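DNA damage response protein Rtt109, putative (Neosartorya fumigata, PDB 5ZB9) probably transfers acetyl groups from acetyl-CoA to lysine side chains of histone H3, a reaction linked to DNA replication, nucleosome assembly and the DNA damage response. Local coordinates at residues 249-254 / 288-293; 269-274 / 292-297. All coordinates share one frame; numbering follows the deposited sequence.

Overall arrangement
Both contacts are partly buried and lie toward the periphery, their centres about 7 Å apart, and both use the loop that leads into helix 297-304. In contact 1 the loop meets another loop, 249-254; in contact 2 it meets helix 266-272 and the residues that follow it. Arg292 and Ser293 belong to both pairs of segments, though they act only in contact 2. The chemistry differs accordingly: contact 1 is mainly proline, arginine and tryptophan packing with a bridging water, whereas contact 2 pairs a carboxylate with backbone and hydroxyl donors near the surface, beside a buried leucine-valine touch. Asp272 joins them, binding both Arg253 and Trp291 of contact 1.

Contact 1. Residues 249-254 / 288-293; sequences NAPPRC and SGHWRS
Trp291 lays one face of its indole against the start of Arg253, and these are the two residues with the most surface buried here. Arg253 CB comes to 3.3 Å from CZ2 of Trp291, with Arg253 N over the same face and Arg253 CB and CA on that side, just past the CZ2 edge. Beside them Pro252 CB reaches Trp291 CZ3 at 3.6 Å, approaching obliquely. The arginine then leaves the ring: its CG occupies the crowded position between the backbone N and the carbonyl carbon (chi1 68°), and the chain runs past Gly289, where Arg253 CD lies 3.2 Å from Gly289 O. Gly289 has a positive phi of 75°, a conformation that suits glycine.

No direct hydrogen bond joins the segments, but one water does. It accepts from Arg253 N at 2.9 Å and donates to Gly289 O at 2.8 Å, while sitting over the centre of the indole on the side of the ring where Arg253 N lies. The one water thus serves a donor of one loop and an acceptor of the other. Farther along, Pro251 packs crosswise on His290: its CB stands 3.7 Å from His290 CD2, at the edge of the imidazole, and Pro251 CG lies 3.4 Å from Ser288 O. Ser288 OG accepts from His290 N, an ST turn that shapes this end of the loop.

Arg253 NE and Trp291 NE1 both turn to Asp272 OD1, by a salt bridge and a hydrogen bond. Trp291 also packs on Leu268 and Leu271, so the contact is a joint between two loops, one following helix 241-244 and the other preceding helix 297-304, set against helix 266-272.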
loop_
_atom_site.group_PDB
_atom_site.type_symbol
_atom_site.label_atom_id
_atom_site.label_comp_id
_atom_site.label_asym_id
_atom_site.label_seq_id
_atom_site.Cartn_x
_atom_site.Cartn_y
_atom_site.Cartn_z
ATOM N N ASN A 249 -20.628 5.871 13.745
ATOM C CA ASN A 249 -21.319 5.364 14.924
ATOM C C ASN A 249 -21.654 3.885 14.798
ATOM O O ASN A 249 -22.173 3.282 15.736
ATOM C CB ASN A 249 -22.591 6.170 15.189
ATOM C CG ASN A 249 -22.316 7.472 15.922
ATOM O OD1 ASN A 249 -21.194 7.981 15.909
ATOM N ND2 ASN A 249 -23.341 8.015 16.570
ATOM N N ALA A 250 -21.350 3.307 13.638
ATOM C CA ALA A 250 -21.491 1.869 13.431
ATOM C C ALA A 250 -20.561 1.114 14.392
ATOM O O ALA A 250 -19.657 1.717 14.977
ATOM C CB ALA A 250 -21.191 1.520 11.982
ATOM N N PRO A 251 -20.788 -0.199 14.592
ATOM C CA PRO A 251 -19.907 -0.933 15.516
ATOM C C PRO A 251 -18.449 -0.915 15.052
ATOM O O PRO A 251 -18.201 -0.915 13.843
ATOM C CB PRO A 251 -20.466 -2.356 15.487
ATOM C CG PRO A 251 -21.852 -2.214 14.980
ATOM C CD PRO A 251 -21.837 -1.067 14.033
ATOM N N PRO A 252 -17.498 -0.894 16.000
ATOM C CA PRO A 252 -16.073 -0.766 15.669
ATOM C C PRO A 252 -15.611 -1.765 14.603
ATOM O O PRO A 252 -14.764 -1.416 13.788
ATOM C CB PRO A 252 -15.380 -1.031 17.007
ATOM C CG PRO A 252 -16.388 -0.630 18.027
ATOM C CD PRO A 252 -17.722 -0.985 17.453
ATOM N N ARG A 253 -16.184 -2.966 14.586
ATOM C CA ARG A 253 -15.787 -3.988 13.619
ATOM C C ARG A 253 -16.022 -3.567 12.170
ATOM O O ARG A 253 -15.523 -4.209 11.248
ATOM C CB ARG A 253 -16.522 -5.306 13.897
ATOM C CG ARG A 253 -18.025 -5.281 13.625
ATOM C CD ARG A 253 -18.633 -6.659 13.846
ATOM N NE ARG A 253 -17.901 -7.670 13.099
ATOM C CZ ARG A 253 -18.202 -8.034 11.860
ATOM N NH1 ARG A 253 -19.240 -7.480 11.242
ATOM N NH2 ARG A 253 -17.470 -8.953 11.240
ATOM N N CYS A 254 -16.784 -2.494 11.975
ATOM C CA CYS A 254 -17.113 -2.006 10.637
ATOM C C CYS A 254 -16.244 -0.827 10.221
ATOM O O CYS A 254 -16.289 -0.392 9.071
ATOM C CB CYS A 254 -18.585 -1.579 10.564
ATOM S SG CYS A 254 -19.785 -2.799 11.137
ATOM N N SER A 288 -25.841 -7.441 17.005
ATOM C CA SER A 288 -25.444 -6.066 17.272
ATOM C C SER A 288 -24.090 -5.789 16.631
ATOM O O SER A 288 -23.764 -4.648 16.299
ATOM C CB SER A 288 -25.379 -5.802 18.774
ATOM O OG SER A 288 -24.377 -6.602 19.388
ATOM N N GLY A 289 -23.306 -6.851 16.463
ATOM C CA GLY A 289 -21.968 -6.744 15.921
ATOM C C GLY A 289 -20.992 -6.180 16.935
ATOM O O GLY A 289 -19.915 -5.714 16.576
ATOM N N HIS A 290 -21.365 -6.215 18.209
ATOM C CA HIS A 290 -20.500 -5.685 19.252
ATOM C C HIS A 290 -19.627 -6.779 19.845
ATOM O O HIS A 290 -20.104 -7.850 20.209
ATOM C CB HIS A 290 -21.316 -5.015 20.351
ATOM C CG HIS A 290 -21.990 -3.751 19.918
ATOM N ND1 HIS A 290 -23.079 -3.223 20.578
ATOM C CD2 HIS A 290 -21.726 -2.904 18.895
ATOM C CE1 HIS A 290 -23.457 -2.108 19.980
ATOM N NE2 HIS A 290 -22.651 -1.889 18.957
ATOM N N TRP A 291 -18.336 -6.491 19.931
ATOM C CA TRP A 291 -17.380 -7.393 20.536
ATOM C C TRP A 291 -17.555 -7.474 22.044
ATOM O O TRP A 291 -18.153 -6.591 22.663
ATOM C CB TRP A 291 -15.966 -6.936 20.230
ATOM C CG TRP A 291 -15.571 -6.988 18.797
ATOM C CD1 TRP A 291 -15.835 -7.976 17.906
ATOM C CD2 TRP A 291 -14.805 -6.001 18.094
ATOM N NE1 TRP A 291 -15.275 -7.673 16.685
ATOM C CE2 TRP A 291 -14.638 -6.462 16.779
ATOM C CE3 TRP A 291 -14.239 -4.772 18.457
ATOM C CZ2 TRP A 291 -13.923 -5.745 15.826
ATOM C CZ3 TRP A 291 -13.545 -4.060 17.510
ATOM C CH2 TRP A 291 -13.397 -4.541 16.210
ATOM N N ARG A 292 -16.992 -8.522 22.634
ATOM C CA ARG A 292 -17.068 -8.713 24.075
ATOM C C ARG A 292 -16.011 -7.878 24.790
ATOM O O ARG A 292 -16.325 -7.100 25.689
ATOM C CB ARG A 292 -16.904 -10.197 24.428
ATOM C CG ARG A 292 -17.024 -10.499 25.916
ATOM C CD ARG A 292 -16.873 -11.986 26.224
ATOM N NE ARG A 292 -15.545 -12.486 25.883
ATOM C CZ ARG A 292 -15.322 -13.439 24.984
ATOM N NH1 ARG A 292 -14.078 -13.834 24.732
ATOM N NH2 ARG A 292 -16.347 -14.001 24.340
ATOM N N SER A 293 -14.758 -8.026 24.373
ATOM C CA SER A 293 -13.650 -7.408 25.092
ATOM C C SER A 293 -13.287 -6.002 24.611
ATOM O O SER A 293 -12.597 -5.279 25.320
ATOM C CB SER A 293 -12.420 -8.306 25.010
ATOM O OG SER A 293 -12.011 -8.484 23.670
HETATM O O HOH W 1 -17.574 -4.251 16.842
#

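Contact 2. Residues 269-274 / 292-297; sequences IDLDDE and RSVKSL
The guanidinium of Arg292 lies with one face over the side chain of Glu274, whose CB and CG both sit beneath it, CG at 3.7 Å from Arg292 NH1. The carboxylate plane of Glu274 is stacked on the guanidinium at an angle of 21°. No N-H of the guanidinium points at the acid in this arrangement: Glu274 OE2 and Arg292 NH1 are 4.0 Å apart, a long, weak ion pair in which the charges attract without a hydrogen bond. The directed bonds come instead at the oxygen edge of the carboxylate, from Ser293. Its backbone N donates a hydrogen bond to Glu274 OE1 at 2.8 Å and 161°, on the syn side and somewhat out of plane, while Ser293 OG donates to the syn lone pair of Glu274 OE2 at 2.7 Å.

One serine thus binds both oxygens. Its OG is placed between the backbone N and the carbonyl carbon (chi1 61°), which puts the hydroxyl within reach of the carboxylate that the amide of the same residue already binds. Arg292 N adds a weak third bond, reaching Glu274 OE1 at 3.0 Å, so OE1 takes one good and one weak bond from successive amides of the loop. Such donors probably favour the ionised form of the acid, and the neighbouring guanidinium would act in the same sense.

Beside this polar group the contact turns apolar. Leu271 CD2 touches Ser293 OG at 3.5 Å and Val294 CG2 at 3.7 Å, the leucine and valine side chains crossing at about a right angle. Leu271 and Val294 both continue onto Phe300, and Val294 also onto Met303. The contact therefore ties helix 266-272 and the residues that follow it to the loop just ahead of helix 297-304, whose N-cap is Ser296.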
loop_
_atom_site.group_PDB
_atom_site.type_symbol
_atom_site.label_atom_id
_atom_site.label_comp_id
_atom_site.label_asym_id
_atom_site.label_seq_id
_atom_site.Cartn_x
_atom_site.Cartn_y
_atom_site.Cartn_z
ATOM N N ILE A 269 -10.237 -10.369 13.456
ATOM C CA ILE A 269 -10.787 -11.697 13.267
ATOM C C ILE A 269 -10.946 -12.417 14.613
ATOM O O ILE A 269 -11.949 -13.098 14.835
ATOM C CB ILE A 269 -9.904 -12.495 12.285
ATOM C CG1 ILE A 269 -10.165 -11.994 10.859
ATOM C CG2 ILE A 269 -10.153 -13.994 12.390
ATOM C CD1 ILE A 269 -9.137 -12.456 9.848
ATOM N N ASP A 270 -9.982 -12.230 15.514
ATOM C CA ASP A 270 -10.074 -12.755 16.872
ATOM C C ASP A 270 -11.223 -12.136 17.644
ATOM O O ASP A 270 -11.916 -12.819 18.401
ATOM C CB ASP A 270 -8.776 -12.513 17.641
ATOM C CG ASP A 270 -7.687 -13.475 17.251
ATOM O OD1 ASP A 270 -7.910 -14.262 16.310
ATOM O OD2 ASP A 270 -6.604 -13.439 17.876
ATOM N N LEU A 271 -11.406 -10.834 17.476
ATOM C CA LEU A 271 -12.491 -10.147 18.153
ATOM C C LEU A 271 -13.832 -10.592 17.565
ATOM O O LEU A 271 -14.784 -10.810 18.303
ATOM C CB LEU A 271 -12.331 -8.633 18.046
ATOM C CG LEU A 271 -11.141 -7.996 18.757
ATOM C CD1 LEU A 271 -10.926 -6.586 18.240
ATOM C CD2 LEU A 271 -11.350 -7.990 20.261
ATOM N N ASP A 272 -13.897 -10.738 16.242
ATOM C CA ASP A 272 -15.118 -11.211 15.590
ATOM C C ASP A 272 -15.548 -12.571 16.138
ATOM O O ASP A 272 -16.739 -12.853 16.238
ATOM C CB ASP A 272 -14.934 -11.303 14.071
ATOM C CG ASP A 272 -15.137 -9.963 13.363
ATOM O OD1 ASP A 272 -15.521 -8.964 14.021
ATOM O OD2 ASP A 272 -14.923 -9.915 12.134
ATOM N N ASP A 273 -14.582 -13.406 16.504
ATOM C CA ASP A 273 -14.892 -14.723 17.038
ATOM C C ASP A 273 -15.435 -14.680 18.477
ATOM O O ASP A 273 -15.841 -15.701 19.021
ATOM C CB ASP A 273 -13.659 -15.622 16.971
ATOM C CG ASP A 273 -14.015 -17.079 16.669
ATOM O OD1 ASP A 273 -14.748 -17.320 15.681
ATOM O OD2 ASP A 273 -13.572 -17.981 17.421
ATOM N N GLU A 274 -15.443 -13.504 19.097
ATOM C CA GLU A 274 -16.118 -13.340 20.382
ATOM C C GLU A 274 -17.625 -13.204 20.168
ATOM O O GLU A 274 -18.408 -13.365 21.103
ATOM C CB GLU A 274 -15.587 -12.121 21.143
ATOM C CG GLU A 274 -14.106 -12.170 21.470
ATOM C CD GLU A 274 -13.616 -10.934 22.228
ATOM O OE1 GLU A 274 -14.409 -9.990 22.443
ATOM O OE2 GLU A 274 -12.430 -10.912 22.617
ATOM N N ARG A 292 -16.992 -8.522 22.634
ATOM C CA ARG A 292 -17.068 -8.713 24.075
ATOM C C ARG A 292 -16.011 -7.878 24.790
ATOM O O ARG A 292 -16.325 -7.100 25.689
ATOM C CB ARG A 292 -16.904 -10.197 24.428
ATOM C CG ARG A 292 -17.024 -10.499 25.916
ATOM C CD ARG A 292 -16.873 -11.986 26.224
ATOM N NE ARG A 292 -15.545 -12.486 25.883
ATOM C CZ ARG A 292 -15.322 -13.439 24.984
ATOM N NH1 ARG A 292 -14.078 -13.834 24.732
ATOM N NH2 ARG A 292 -16.347 -14.001 24.340
ATOM N N SER A 293 -14.758 -8.026 24.373
ATOM C CA SER A 293 -13.650 -7.408 25.092
ATOM C C SER A 293 -13.287 -6.002 24.611
ATOM O O SER A 293 -12.597 -5.279 25.320
ATOM C CB SER A 293 -12.420 -8.306 25.010
ATOM O OG SER A 293 -12.011 -8.484 23.670
ATOM N N VAL A 294 -13.736 -5.613 23.421
ATOM C CA VAL A 294 -13.442 -4.274 22.896
ATOM C C VAL A 294 -14.727 -3.552 22.488
ATOM O O VAL A 294 -15.500 -4.067 21.673
ATOM C CB VAL A 294 -12.480 -4.329 21.684
ATOM C CG1 VAL A 294 -12.419 -2.977 20.983
ATOM C CG2 VAL A 294 -11.092 -4.769 22.117
ATOM N N LYS A 295 -14.935 -2.354 23.034
ATOM C CA LYS A 295 -16.226 -1.668 22.920
ATOM C C LYS A 295 -16.227 -0.428 22.031
ATOM O O LYS A 295 -17.288 0.061 21.648
ATOM C CB LYS A 295 -16.729 -1.280 24.314
ATOM C CG LYS A 295 -17.000 -2.471 25.227
ATOM C CD LYS A 295 -18.040 -3.392 24.607
ATOM C CE LYS A 295 -18.364 -4.582 25.501
ATOM N NZ LYS A 295 -19.538 -5.332 24.955
ATOM N N SER A 296 -15.049 0.085 21.703
ATOM C CA SER A 296 -14.955 1.260 20.850
ATOM C C SER A 296 -13.728 1.212 19.952
ATOM O O SER A 296 -12.817 0.397 20.159
ATOM C CB SER A 296 -14.903 2.522 21.693
ATOM O OG SER A 296 -13.640 2.624 22.325
ATOM N N LEU A 297 -13.699 2.106 18.968
ATOM C CA LEU A 297 -12.557 2.221 18.072
ATOM C C LEU A 297 -11.307 2.645 18.845
ATOM O O LEU A 297 -10.221 2.105 18.633
ATOM C CB LEU A 297 -12.864 3.211 16.952
ATOM C CG LEU A 297 -11.838 3.303 15.828
ATOM C CD1 LEU A 297 -11.426 1.909 15.359
ATOM C CD2 LEU A 297 -12.408 4.120 14.685
#